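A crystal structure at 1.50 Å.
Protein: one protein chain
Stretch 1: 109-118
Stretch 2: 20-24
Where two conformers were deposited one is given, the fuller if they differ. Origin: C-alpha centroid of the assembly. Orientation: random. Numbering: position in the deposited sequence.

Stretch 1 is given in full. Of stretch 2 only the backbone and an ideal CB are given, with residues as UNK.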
# COMPACT_ATOMS: atom_id res chain seq x y z
N ALA A 109 -17.88 -8.64 7.34
CA ALA A 109 -18.68 -9.85 7.19
C ALA A 109 -17.79 -11.09 7.09
O ALA A 109 -18.03 -12.11 7.73
CB ALA A 109 -19.59 -9.74 5.97
N LEU A 110 -16.73 -10.97 6.29
CA LEU A 110 -15.79 -12.07 6.10
C LEU A 110 -15.01 -12.39 7.37
O LEU A 110 -14.89 -13.55 7.76
CB LEU A 110 -14.83 -11.75 4.95
CG LEU A 110 -13.82 -12.86 4.61
CD1 LEU A 110 -14.54 -14.19 4.38
CD2 LEU A 110 -13.01 -12.45 3.39
N ILE A 111 -14.47 -11.37 8.03
CA ILE A 111 -13.73 -11.59 9.27
C ILE A 111 -14.63 -12.28 10.29
O ILE A 111 -14.21 -13.22 10.96
CB ILE A 111 -13.19 -10.25 9.84
CG1 ILE A 111 -12.08 -9.70 8.93
CG2 ILE A 111 -12.69 -10.42 11.28
CD1 ILE A 111 -11.68 -8.27 9.24
N ARG A 112 -15.86 -11.80 10.42
CA ARG A 112 -16.79 -12.38 11.38
C ARG A 112 -17.12 -13.83 11.03
O ARG A 112 -17.20 -14.69 11.91
CB ARG A 112 -18.06 -11.54 11.47
CG ARG A 112 -17.86 -10.27 12.27
CD ARG A 112 -19.10 -9.43 12.28
NE ARG A 112 -18.88 -8.19 13.02
CZ ARG A 112 -19.68 -7.13 12.96
NH1 ARG A 112 -20.76 -7.17 12.21
NH2 ARG A 112 -19.39 -6.05 13.66
N ASP A 113 -17.32 -14.08 9.75
CA ASP A 113 -17.64 -15.43 9.28
C ASP A 113 -16.52 -16.38 9.71
O ASP A 113 -16.75 -17.41 10.34
CB ASP A 113 -17.78 -15.44 7.76
CG ASP A 113 -18.00 -16.84 7.20
OD1 ASP A 113 -19.15 -17.32 7.26
OD2 ASP A 113 -17.05 -17.41 6.63
N GLN A 114 -15.29 -16.00 9.39
CA GLN A 114 -14.14 -16.84 9.70
C GLN A 114 -13.89 -17.00 11.19
O GLN A 114 -13.58 -18.10 11.66
CB GLN A 114 -12.90 -16.32 8.97
CG GLN A 114 -13.09 -16.35 7.46
CD GLN A 114 -13.15 -17.77 6.93
OE1 GLN A 114 -12.21 -18.54 7.11
NE2 GLN A 114 -14.23 -18.10 6.23
N LYS A 115 -14.01 -15.91 11.93
CA LYS A 115 -13.78 -15.97 13.37
C LYS A 115 -14.82 -16.88 14.04
O LYS A 115 -14.47 -17.67 14.92
CB LYS A 115 -13.82 -14.58 14.00
CG LYS A 115 -13.33 -14.55 15.44
CD LYS A 115 -13.06 -13.13 15.92
CE LYS A 115 -12.85 -13.09 17.42
NZ LYS A 115 -12.78 -11.69 17.93
N ALA A 116 -16.07 -16.77 13.62
CA ALA A 116 -17.14 -17.59 14.19
C ALA A 116 -16.86 -19.06 13.91
O ALA A 116 -17.00 -19.92 14.78
CB ALA A 116 -18.49 -17.19 13.60
N ARG A 117 -16.46 -19.34 12.67
CA ARG A 117 -16.14 -20.70 12.27
C ARG A 117 -15.05 -21.27 13.17
O ARG A 117 -15.18 -22.39 13.68
CB ARG A 117 -15.67 -20.75 10.81
CG ARG A 117 -16.78 -20.54 9.79
CD ARG A 117 -16.19 -20.50 8.39
NE ARG A 117 -17.13 -19.97 7.40
CZ ARG A 117 -17.64 -20.68 6.40
NH1 ARG A 117 -17.29 -21.96 6.25
NH2 ARG A 117 -18.48 -20.13 5.55
N VAL A 118 -13.98 -20.51 13.37
CA VAL A 118 -12.86 -20.93 14.20
C VAL A 118 -13.24 -21.17 15.66
O VAL A 118 -12.78 -22.13 16.28
CB VAL A 118 -11.68 -19.94 14.09
CG1 VAL A 118 -10.65 -20.21 15.18
CG2 VAL A 118 -11.05 -20.03 12.71
N UNK A 20 -12.30 -20.21 -1.83
CA UNK A 20 -13.59 -19.92 -1.22
C UNK A 20 -13.51 -19.76 0.30
O UNK A 20 -12.42 -19.71 0.87
CB UNK A 20 -14.58 -21.03 -1.57
N UNK A 21 -14.67 -19.69 0.95
CA UNK A 21 -14.74 -19.43 2.38
C UNK A 21 -14.99 -20.60 3.33
O UNK A 21 -14.70 -20.51 4.52
CB UNK A 21 -15.85 -18.40 2.61
N UNK A 22 -15.54 -21.70 2.81
CA UNK A 22 -15.84 -22.87 3.64
C UNK A 22 -14.62 -23.75 3.85
O UNK A 22 -14.46 -24.77 3.17
CB UNK A 22 -16.96 -23.69 3.01
N UNK A 23 -13.77 -23.37 4.79
CA UNK A 23 -12.55 -24.11 5.09
C UNK A 23 -12.68 -25.01 6.31
O UNK A 23 -13.26 -24.62 7.32
CB UNK A 23 -11.39 -23.13 5.30
N UNK A 24 -12.09 -26.21 6.24
CA UNK A 24 -12.12 -27.11 7.39
C UNK A 24 -11.17 -26.61 8.47
O UNK A 24 -10.31 -25.77 8.20
CB UNK A 24 -11.75 -28.54 6.97

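Stretch 1 is one continuous run of helix, and the residues it turns to the second stretch, Leu110, Asp113, Gln114 and Arg117, follow the i, i+3, i+4, i+7 spacing of a single helical side. Across them passes a segment without regular helix or strand.

At position 20 the ideal CB has nothing of the helix within 5.5 Å. Almost any side chain would be tolerated. The deposited residue is Leu20, which makes no contact with the helix.

Position 21 is the most constrained. Its CA-to-CB bond points toward the helix, and the ideal CB lies 4.0 Å from Gln114 NE2 and 4.3 Å from both Asp113 OD2 and Arg117 NH2. This polar group is largely occupied with itself: Arg117 NE forms a salt bridge with Asp113 OD2 at 2.7 Å, and Gln114 NE2 donates to the same OD2 at 2.9 Å. Further back along the helix Leu110 offers a methyl group, so a long side chain with an apolar body, such as leucine, methionine or an aromatic, would suit. The backbone is engaged whatever the side chain, since Gln114 NE2 donates to the carbonyl O of position 21 at 3.0 Å with a nearly straight angle of 162°. The residue is Tyr21, in the m rotamer. Its ring reaches Leu110, with CD1 of Tyr21 3.6 Å from CD1 of Leu110, and its hydroxyl is hydrogen-bonded elsewhere in the structure.

At position 22 CA-to-CB points away overall, yet the ideal CB is 3.7 Å from Arg117 NH1. A short acid could exploit that charge, and a small polar residue such as asparagine or serine would also fit. Asp22 is found, and its OD1 forms a salt bridge with Arg117 NH1 at 2.8 Å. The carboxylate oxygen lies at the edge of the guanidinium, near its plane, although the hydrogen-bond angle of 125° makes that component weak. Tyr21 O sits over one face of the same guanidinium.

Position 23 projects sideways, its ideal CB 5.0 Å from Gln114 OE1. With phi/psi of -100/141 the backbone is extended, and a medium-sized side chain, apolar or polar, could lie alongside the glutamine. Leu23 does so, CD1 coming 4.2 Å from Gln114 OE1. Its carbonyl O accepts from a water at 2.9 Å, and Arg117 NH1 donates weakly to that water at 3.3 Å.

Position 24 points away, and its phi of -74° suits proline among others; Pro24 makes no contact.

Stretch 2 (20-24) LYDLP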
# COMPACT_ATOMS: atom_id res chain seq x y z
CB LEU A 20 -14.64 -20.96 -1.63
CG LEU A 20 -14.83 -22.22 -0.79
CD1 LEU A 20 -15.95 -23.07 -1.39
CD2 LEU A 20 -13.54 -23.01 -0.70
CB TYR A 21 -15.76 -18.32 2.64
CG TYR A 21 -15.66 -17.18 1.65
CD1 TYR A 21 -14.50 -16.44 1.53
CD2 TYR A 21 -16.74 -16.84 0.84
CE1 TYR A 21 -14.40 -15.40 0.63
CE2 TYR A 21 -16.66 -15.80 -0.06
CZ TYR A 21 -15.48 -15.08 -0.16
OH TYR A 21 -15.39 -14.03 -1.05
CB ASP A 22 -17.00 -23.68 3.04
CG ASP A 22 -17.49 -24.76 3.98
OD1 ASP A 22 -17.37 -24.59 5.21
OD2 ASP A 22 -18.01 -25.79 3.48
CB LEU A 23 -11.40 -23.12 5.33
CG LEU A 23 -10.83 -22.35 4.14
CD1 LEU A 23 -10.04 -21.15 4.65
CD2 LEU A 23 -9.93 -23.25 3.31
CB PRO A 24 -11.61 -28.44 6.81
CG PRO A 24 -10.83 -28.06 5.60
CD PRO A 24 -11.50 -26.84 5.05
O HOH W 1 -15.94 -24.21 8.26
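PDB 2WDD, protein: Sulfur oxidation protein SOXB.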